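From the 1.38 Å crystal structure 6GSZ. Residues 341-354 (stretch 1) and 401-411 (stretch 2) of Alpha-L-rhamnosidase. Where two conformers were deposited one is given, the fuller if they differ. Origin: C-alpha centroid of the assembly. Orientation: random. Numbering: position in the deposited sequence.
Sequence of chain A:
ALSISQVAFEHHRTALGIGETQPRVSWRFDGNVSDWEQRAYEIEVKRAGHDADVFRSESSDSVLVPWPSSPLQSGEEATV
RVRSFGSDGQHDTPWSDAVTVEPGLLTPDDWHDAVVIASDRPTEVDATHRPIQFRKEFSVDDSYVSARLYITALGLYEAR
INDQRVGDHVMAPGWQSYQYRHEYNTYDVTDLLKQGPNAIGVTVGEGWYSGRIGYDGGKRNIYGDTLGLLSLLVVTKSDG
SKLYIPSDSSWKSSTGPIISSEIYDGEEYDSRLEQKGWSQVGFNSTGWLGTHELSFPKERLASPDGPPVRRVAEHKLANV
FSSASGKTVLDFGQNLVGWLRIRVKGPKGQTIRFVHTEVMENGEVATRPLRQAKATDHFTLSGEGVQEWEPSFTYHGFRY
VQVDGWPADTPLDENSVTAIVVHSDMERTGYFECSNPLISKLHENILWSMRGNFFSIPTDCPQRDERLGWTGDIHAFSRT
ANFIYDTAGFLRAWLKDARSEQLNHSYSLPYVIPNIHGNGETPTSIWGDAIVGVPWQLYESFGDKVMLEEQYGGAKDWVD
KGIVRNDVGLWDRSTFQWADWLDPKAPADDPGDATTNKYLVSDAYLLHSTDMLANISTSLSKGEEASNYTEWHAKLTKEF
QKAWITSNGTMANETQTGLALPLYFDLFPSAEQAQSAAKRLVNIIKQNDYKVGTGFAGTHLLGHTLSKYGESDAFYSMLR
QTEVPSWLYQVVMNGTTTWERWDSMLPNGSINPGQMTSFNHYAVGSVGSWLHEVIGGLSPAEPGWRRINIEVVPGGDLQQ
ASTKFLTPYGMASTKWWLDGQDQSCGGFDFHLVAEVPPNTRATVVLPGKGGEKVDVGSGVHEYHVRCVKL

Stretch 1, residues 341-354: RIRVKGPKGQTIRF
Stretch 2, residues 401-411: VQVDGWPADTP

A salt bridge joins the stretches, from Arg353 NH2 to Asp404 OD2, 3.0 Å long with an N-H...O angle of 149°. Arg353 (chi1 t, chi2 t, chi3 p) folds its guanidinium back so that its edge meets the carboxylate, while Asp404 is in the m rotamer. The same OD2 accepts from Gln402 NE2 at 2.8 Å, and a water lies 2.9 Å from Arg353 NE and 2.6 Å from Asp404 OD2, accepting from the former.

Strand 351-354 runs antiparallel to strand 401-404, with axes 4.8 Å apart at closest approach and N-to-C directions 165° apart. Arg353 and Asp404 form a hydrogen-bonded pair: Arg353 N to Asp404 O is 2.8 Å (169°) and Asp404 N to Arg353 O is 2.9 Å (162°). Arg353 CA and Asp404 CA are 5.1 Å apart. Next comes the non-hydrogen-bonded pair Phe354 and Val403, CA to CA 4.9 Å, with side chains on the other face of the sheet from Arg353 and Asp404. CA-H...O contacts supplement the ladder, including Ile352 CA to Asp404 O and Val403 CA to Arg353 O, both 3.3 Å.

Beyond the strand, Gly405 has phi/psi of 83/8, and an ideal CB would lie 2.2 Å from Thr351 O, so both local strain and the neighbouring strand exclude a side chain. Gln350 (chi1 t, chi2 t) donates from NE2 to Gly405 O at 2.9 Å, 169°. It closes a type II turn, Pro347 to Gln350, in which Gly349 has phi 86°. In stretch 2 a type I turn spans Pro407 to Thr410 and brings Thr410 (chi1 m) to Lys345, whose N donates to Thr410 OG1 at 2.9 Å, 168°. Gly346 passes close to Pro407, CA to CA 5.3 Å; an ideal CB there would lie 2.7 Å from Pro407 CB, a clash.

The apolar packing centres on Trp406 (chi1 t, chi2 -85°), whose NE1 is anchored to Thr410 O at 2.8 Å. Val344 (chi1 p) sets CG2 over one ring face, 4.0 Å from the Trp406 six-membered ring centroid and 21° off its normal; this CG2 also lies 3.5 Å from Pro407 CG. At the indole edge, Trp406 CZ3 meets Phe354 CZ at 4.1 Å and Ile342 CG2 at 4.2 Å. Ile352 (chi1 m, chi2 t) places CD1 3.7 Å from Pro407 CD and CG2 3.9 Å from Val403 CG1. Phe354 (chi1 m, chi2 -86°) completes the packing, with CB 3.8 Å from Val401 CG1. Together the stretches bury 794 Å².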

ATOM      1  N   ARG A 341      11.500   0.590 -19.956  1.00 14.51           N
ATOM      2  CA  ARG A 341      12.690  -0.181 -20.329  1.00 15.47           C
ATOM      3  C   ARG A 341      12.848  -0.050 -21.839  1.00 16.47           C
ATOM      4  O   ARG A 341      11.888  -0.266 -22.589  1.00 16.51           O
ATOM      5  CB  ARG A 341      12.539  -1.670 -19.973  1.00 17.16           C
ATOM      6  CG  ARG A 341      13.749  -2.520 -20.385  1.00 19.33           C
ATOM      7  CD  ARG A 341      13.574  -4.006 -20.173  1.00 24.36           C
ATOM      8  NE  ARG A 341      12.689  -4.581 -21.174  1.00 38.13           N
ATOM      9  CZ  ARG A 341      12.058  -5.762 -21.072  1.00 47.32           C
ATOM     10  NH1 ARG A 341      11.297  -6.199 -22.066  1.00 42.40           N
ATOM     11  NH2 ARG A 341      12.191  -6.496 -19.976  1.00 51.51           N
ATOM     12  N   ILE A 342      14.047   0.350 -22.275  1.00 15.37           N
ATOM     13  CA  ILE A 342      14.311   0.569 -23.697  1.00 17.14           C
ATOM     14  C   ILE A 342      15.423  -0.385 -24.123  1.00 16.77           C
ATOM     15  O   ILE A 342      16.261  -0.773 -23.295  1.00 16.98           O
ATOM     16  CB  ILE A 342      14.672   2.041 -24.013  1.00 17.10           C
ATOM     17  CG1 ILE A 342      16.021   2.478 -23.426  1.00 17.15           C
ATOM     18  CG2 ILE A 342      13.512   2.943 -23.617  1.00 19.07           C
ATOM     19  CD1 ILE A 342      16.393   3.924 -23.684  1.00 18.52           C
ATOM     20  N   ARG A 343      15.360  -0.780 -25.404  1.00 16.44           N
ATOM     21  CA  ARG A 343      16.387  -1.539 -26.050  0.60 18.30           C
ATOM     22  C   ARG A 343      16.630  -0.877 -27.402  1.00 20.06           C
ATOM     23  O   ARG A 343      15.752  -0.911 -28.266  1.00 21.84           O
ATOM     24  CB  ARG A 343      15.944  -2.997 -26.194  0.60 21.90           C
ATOM     25  CG  ARG A 343      15.800  -3.715 -24.859  0.60 24.42           C
ATOM     26  CD  ARG A 343      15.022  -5.012 -24.848  0.60 29.66           C
ATOM     27  NE  ARG A 343      15.089  -5.690 -23.551  0.60 32.82           N
ATOM     28  CZ  ARG A 343      14.594  -6.907 -23.322  0.60 35.88           C
ATOM     29  NH1 ARG A 343      13.834  -7.484 -24.238  0.60 36.26           N
ATOM     30  NH2 ARG A 343      14.875  -7.547 -22.200  0.60 34.82           N
ATOM     31  N   VAL A 344      17.789  -0.231 -27.550  1.00 19.36           N
ATOM     32  CA  VAL A 344      17.924   0.731 -28.611  1.00 20.62           C
ATOM     33  C   VAL A 344      19.397   0.853 -29.005  1.00 21.33           C
ATOM     34  O   VAL A 344      20.271   0.784 -28.164  1.00 19.80           O
ATOM     35  CB  VAL A 344      17.355   2.091 -28.163  1.00 21.49           C
ATOM     36  CG1 VAL A 344      18.082   2.637 -26.931  1.00 22.97           C
ATOM     37  CG2 VAL A 344      17.351   3.110 -29.295  1.00 24.02           C
ATOM     38  N   LYS A 345      19.630   1.092 -30.302  1.00 20.15           N
ATOM     39  CA  LYS A 345      20.944   1.431 -30.841  1.00 22.59           C
ATOM     40  C   LYS A 345      20.841   2.788 -31.542  1.00 19.53           C
ATOM     41  O   LYS A 345      19.887   3.078 -32.247  1.00 22.51           O
ATOM     42  CB  LYS A 345      21.442   0.371 -31.840  1.00 27.70           C
ATOM     43  CG  LYS A 345      22.715   0.778 -32.570  1.00 32.82           C
ATOM     44  CD  LYS A 345      23.451  -0.358 -33.222  1.00 40.81           C
ATOM     45  CE  LYS A 345      24.860   0.069 -33.600  1.00 44.81           C
ATOM     46  NZ  LYS A 345      25.466  -0.826 -34.603  1.00 47.79           N
ATOM     47  N   GLY A 346      21.850   3.627 -31.379  1.00 20.14           N
ATOM     48  CA  GLY A 346      21.818   4.885 -32.067  1.00 21.36           C
ATOM     49  C   GLY A 346      23.148   5.605 -31.976  1.00 22.06           C
ATOM     50  O   GLY A 346      24.076   5.112 -31.338  1.00 23.13           O
ATOM     51  N   PRO A 347      23.250   6.796 -32.595  1.00 22.25           N
ATOM     52  CA  PRO A 347      24.505   7.528 -32.647  1.00 24.53           C
ATOM     53  C   PRO A 347      25.060   7.961 -31.280  1.00 23.85           C
ATOM     54  O   PRO A 347      24.334   8.482 -30.416  1.00 22.86           O
ATOM     55  CB  PRO A 347      24.134   8.767 -33.470  1.00 24.79           C
ATOM     56  CG  PRO A 347      22.972   8.314 -34.314  1.00 25.26           C
ATOM     57  CD  PRO A 347      22.169   7.495 -33.328  1.00 23.13           C
ATOM     58  N   LYS A 348      26.375   7.776 -31.127  1.00 23.95           N
ATOM     59  CA  LYS A 348      27.078   8.229 -29.956  1.00 22.84           C
ATOM     60  C   LYS A 348      26.798   9.719 -29.711  1.00 21.62           C
ATOM     61  O   LYS A 348      26.993  10.558 -30.595  1.00 23.16           O
ATOM     62  CB  LYS A 348      28.583   8.003 -30.145  1.00 24.05           C
ATOM     63  CG  LYS A 348      29.430   8.359 -28.928  1.00 23.08           C
ATOM     64  CD  LYS A 348      30.900   7.968 -29.102  1.00 24.49           C
ATOM     65  CE  LYS A 348      31.701   8.319 -27.866  1.00 31.73           C
ATOM     66  NZ  LYS A 348      33.091   7.811 -27.937  1.00 35.22           N
ATOM     67  N   GLY A 349      26.345  10.041 -28.487  1.00 18.55           N
ATOM     68  CA  GLY A 349      26.097  11.414 -28.040  1.00 20.30           C
ATOM     69  C   GLY A 349      24.725  11.953 -28.381  1.00 19.19           C
ATOM     70  O   GLY A 349      24.395  13.070 -27.979  1.00 21.42           O
ATOM     71  N   GLN A 350      23.907  11.168 -29.094  1.00 19.07           N
ATOM     72  CA  GLN A 350      22.510  11.533 -29.323  1.00 19.79           C
ATOM     73  C   GLN A 350      21.673  11.231 -28.076  1.00 18.87           C
ATOM     74  O   GLN A 350      21.744  10.124 -27.511  1.00 19.18           O
ATOM     75  CB  GLN A 350      21.952  10.777 -30.525  1.00 19.36           C
ATOM     76  CG  GLN A 350      20.508  11.151 -30.831  1.00 21.81           C
ATOM     77  CD  GLN A 350      20.149  10.818 -32.244  1.00 23.79           C
ATOM     78  OE1 GLN A 350      20.987  10.951 -33.134  1.00 28.15           O
ATOM     79  NE2 GLN A 350      18.903  10.421 -32.471  1.00 27.47           N
ATOM     80  N   THR A 351      20.863  12.211 -27.668  1.00 18.91           N
ATOM     81  CA  THR A 351      20.040  12.098 -26.488  1.00 18.04           C
ATOM     82  C   THR A 351      18.568  11.881 -26.866  1.00 20.16           C
ATOM     83  O   THR A 351      17.979  12.645 -27.645  1.00 20.78           O
ATOM     84  CB  THR A 351      20.191  13.348 -25.604  1.00 19.96           C
ATOM     85  OG1 THR A 351      21.577  13.553 -25.331  1.00 20.20           O
ATOM     86  CG2 THR A 351      19.407  13.271 -24.302  1.00 19.24           C
ATOM     87  N   ILE A 352      17.970  10.859 -26.243  1.00 17.11           N
ATOM     88  CA  ILE A 352      16.548  10.610 -26.290  1.00 16.69           C
ATOM     89  C   ILE A 352      15.898  11.183 -25.024  1.00 17.06           C
ATOM     90  O   ILE A 352      16.395  10.947 -23.924  1.00 18.02           O
ATOM     91  CB  ILE A 352      16.260   9.098 -26.369  1.00 18.12           C
ATOM     92  CG1 ILE A 352      17.230   8.339 -27.273  1.00 18.82           C
ATOM     93  CG2 ILE A 352      14.809   8.865 -26.744  1.00 18.48           C
ATOM     94  CD1 ILE A 352      16.989   6.838 -27.319  1.00 19.77           C
ATOM     95  N   ARG A 353      14.762  11.865 -25.205  1.00 17.18           N
ATOM     96  CA  ARG A 353      14.000  12.423 -24.100  1.00 17.59           C
ATOM     97  C   ARG A 353      12.630  11.742 -24.038  1.00 18.89           C
ATOM     98  O   ARG A 353      11.988  11.518 -25.095  1.00 17.69           O
ATOM     99  CB  ARG A 353      13.819  13.932 -24.275  1.00 17.70           C
ATOM    100  CG  ARG A 353      13.160  14.621 -23.089  1.00 17.69           C
ATOM    101  CD  ARG A 353      12.930  16.104 -23.280  1.00 18.29           C
ATOM    102  NE  ARG A 353      11.938  16.341 -24.314  1.00 19.92           N
ATOM    103  CZ  ARG A 353      11.636  17.533 -24.805  1.00 26.75           C
ATOM    104  NH1 ARG A 353      12.225  18.618 -24.325  1.00 27.89           N
ATOM    105  NH2 ARG A 353      10.716  17.636 -25.754  1.00 30.14           N
ATOM    106  N   PHE A 354      12.218  11.432 -22.793  1.00 15.13           N
ATOM    107  CA  PHE A 354      10.941  10.768 -22.509  1.00 15.75           C
ATOM    108  C   PHE A 354      10.155  11.609 -21.514  1.00 15.60           C
ATOM    109  O   PHE A 354      10.609  11.778 -20.385  1.00 14.97           O
ATOM    110  CB  PHE A 354      11.196   9.382 -21.925  1.00 14.72           C
ATOM    111  CG  PHE A 354      12.050   8.464 -22.758  1.00 15.08           C
ATOM    112  CD1 PHE A 354      11.506   7.684 -23.744  1.00 15.79           C
ATOM    113  CD2 PHE A 354      13.429   8.412 -22.587  1.00 16.01           C
ATOM    114  CE1 PHE A 354      12.292   6.840 -24.509  1.00 17.76           C
ATOM    115  CE2 PHE A 354      14.204   7.541 -23.327  1.00 16.55           C
ATOM    116  CZ  PHE A 354      13.645   6.779 -24.303  1.00 16.67           C
ATOM    117  N   VAL A 401       3.751   8.829 -23.276  1.00 15.97           N
ATOM    118  CA  VAL A 401       5.127   9.316 -23.252  1.00 15.60           C
ATOM    119  C   VAL A 401       5.410  10.011 -24.582  1.00 15.33           C
ATOM    120  O   VAL A 401       5.336   9.379 -25.629  1.00 18.22           O
ATOM    121  CB  VAL A 401       6.136   8.186 -23.019  1.00 15.65           C
ATOM    122  CG1 VAL A 401       7.515   8.799 -22.817  1.00 16.73           C
ATOM    123  CG2 VAL A 401       5.730   7.329 -21.848  1.00 16.57           C
ATOM    124  N   GLN A 402       5.778  11.290 -24.513  1.00 14.86           N
ATOM    125  CA  GLN A 402       6.320  11.978 -25.692  1.00 17.52           C
ATOM    126  C   GLN A 402       7.807  11.639 -25.786  1.00 18.31           C
ATOM    127  O   GLN A 402       8.538  11.789 -24.796  1.00 16.99           O
ATOM    128  CB  GLN A 402       6.138  13.484 -25.618  1.00 17.49           C
ATOM    129  CG  GLN A 402       6.627  14.168 -26.893  1.00 19.82           C
ATOM    130  CD  GLN A 402       6.443  15.664 -26.883  1.00 20.55           C
ATOM    131  OE1 GLN A 402       5.365  16.185 -26.557  1.00 22.14           O
ATOM    132  NE2 GLN A 402       7.508  16.367 -27.254  1.00 22.36           N
ATOM    133  N   VAL A 403       8.229  11.208 -26.980  1.00 17.14           N
ATOM    134  CA  VAL A 403       9.595  10.747 -27.188  1.00 17.99           C
ATOM    135  C   VAL A 403      10.253  11.633 -28.232  1.00 20.45           C
ATOM    136  O   VAL A 403       9.704  11.733 -29.342  1.00 20.71           O
ATOM    137  CB  VAL A 403       9.628   9.284 -27.653  1.00 18.39           C
ATOM    138  CG1 VAL A 403      11.051   8.824 -27.844  1.00 20.73           C
ATOM    139  CG2 VAL A 403       8.889   8.366 -26.690  1.00 18.60           C
ATOM    140  N   ASP A 404      11.364  12.287 -27.851  1.00 17.21           N
ATOM    141  CA  ASP A 404      12.136  13.124 -28.788  1.00 18.99           C
ATOM    142  C   ASP A 404      13.539  12.555 -28.907  1.00 20.20           C
ATOM    143  O   ASP A 404      14.144  12.142 -27.914  1.00 22.03           O
ATOM    144  CB  ASP A 404      12.152  14.590 -28.335  1.00 20.20           C
ATOM    145  CG  ASP A 404      10.822  15.289 -28.571  1.00 24.81           C
ATOM    146  OD1 ASP A 404      10.562  15.713 -29.736  1.00 33.18           O
ATOM    147  OD2 ASP A 404      10.033  15.344 -27.637  1.00 26.53           O
ATOM    148  N   GLY A 405      14.086  12.601 -30.123  1.00 21.08           N
ATOM    149  CA  GLY A 405      15.459  12.165 -30.341  1.00 22.13           C
ATOM    150  C   GLY A 405      15.622  10.669 -30.519  1.00 21.51           C
ATOM    151  O   GLY A 405      16.745  10.169 -30.509  1.00 22.59           O
ATOM    152  N   TRP A 406      14.517   9.913 -30.620  1.00 22.58           N
ATOM    153  CA  TRP A 406      14.620   8.470 -30.835  1.00 19.91           C
ATOM    154  C   TRP A 406      15.350   8.200 -32.144  1.00 22.67           C
ATOM    155  O   TRP A 406      15.040   8.821 -33.158  1.00 25.99           O
ATOM    156  CB  TRP A 406      13.238   7.796 -30.801  1.00 22.19           C
ATOM    157  CG  TRP A 406      13.326   6.306 -30.892  1.00 20.52           C
ATOM    158  CD1 TRP A 406      13.418   5.556 -32.026  1.00 23.31           C
ATOM    159  CD2 TRP A 406      13.400   5.385 -29.782  1.00 21.33           C
ATOM    160  NE1 TRP A 406      13.514   4.231 -31.711  1.00 22.90           N
ATOM    161  CE2 TRP A 406      13.507   4.093 -30.334  1.00 19.08           C
ATOM    162  CE3 TRP A 406      13.368   5.528 -28.390  1.00 20.03           C
ATOM    163  CZ2 TRP A 406      13.575   2.955 -29.544  1.00 21.67           C
ATOM    164  CZ3 TRP A 406      13.451   4.402 -27.605  1.00 21.53           C
ATOM    165  CH2 TRP A 406      13.566   3.132 -28.175  1.00 21.53           C
ATOM    166  N   PRO A 407      16.358   7.304 -32.158  1.00 23.03           N
ATOM    167  CA  PRO A 407      17.187   7.124 -33.345  1.00 26.07           C
ATOM    168  C   PRO A 407      16.484   6.353 -34.470  1.00 27.99           C
ATOM    169  O   PRO A 407      15.755   5.383 -34.241  1.00 30.10           O
ATOM    170  CB  PRO A 407      18.425   6.376 -32.826  1.00 29.24           C
ATOM    171  CG  PRO A 407      17.933   5.633 -31.606  1.00 25.90           C
ATOM    172  CD  PRO A 407      16.812   6.469 -31.035  1.00 24.06           C
ATOM    173  N   ALA A 408      16.720   6.827 -35.687  1.00 35.15           N
ATOM    174  CA  ALA A 408      16.266   6.174 -36.904  1.00 40.98           C
ATOM    175  C   ALA A 408      16.770   4.719 -36.971  1.00 34.41           C
ATOM    176  O   ALA A 408      16.098   3.855 -37.547  1.00 37.18           O
ATOM    177  CB  ALA A 408      16.740   6.995 -38.074  1.00 47.02           C
ATOM    178  N   ASP A 409      17.941   4.447 -36.368  1.00 35.81           N
ATOM    179  CA  ASP A 409      18.580   3.114 -36.415  1.00 37.66           C
ATOM    180  C   ASP A 409      17.689   2.020 -35.800  1.00 34.44           C
ATOM    181  O   ASP A 409      17.831   0.862 -36.169  1.00 36.82           O
ATOM    182  CB  ASP A 409      19.922   3.087 -35.668  1.00 50.93           C
ATOM    183  CG  ASP A 409      20.898   4.200 -36.076  1.00 62.69           C
ATOM    184  OD1 ASP A 409      21.661   3.928 -37.125  1.00 85.87           O
ATOM    185  OD2 ASP A 409      20.806   5.341 -35.498  1.00 79.32           O
ATOM    186  N   THR A 410      16.823   2.364 -34.832  1.00 34.04           N
ATOM    187  CA  THR A 410      15.977   1.390 -34.154  1.00 31.72           C
ATOM    188  C   THR A 410      14.501   1.746 -34.356  1.00 32.04           C
ATOM    189  O   THR A 410      14.064   2.874 -34.101  1.00 33.19           O
ATOM    190  CB  THR A 410      16.281   1.335 -32.650  1.00 31.56           C
ATOM    191  OG1 THR A 410      17.660   0.989 -32.432  1.00 44.90           O
ATOM    192  CG2 THR A 410      15.421   0.317 -31.931  1.00 32.85           C
ATOM    193  N   PRO A 411      13.648   0.805 -34.804  1.00 32.00           N
ATOM    194  CA  PRO A 411      12.208   1.064 -34.864  1.00 32.33           C
ATOM    195  C   PRO A 411      11.616   1.217 -33.453  1.00 31.80           C
ATOM    196  O   PRO A 411      11.978   0.500 -32.557  1.00 30.13           O
ATOM    197  CB  PRO A 411      11.648  -0.174 -35.580  1.00 35.34           C
ATOM    198  CG  PRO A 411      12.849  -0.816 -36.232  1.00 38.30           C
ATOM    199  CD  PRO A 411      13.989  -0.546 -35.285  1.00 34.18           C
TER
HETATM  200  O   HOH W   1      18.959   9.121 -35.513  0.50 39.49           O
HETATM  201  O   HOH W   2      10.206  14.224 -25.312  1.00 22.56           O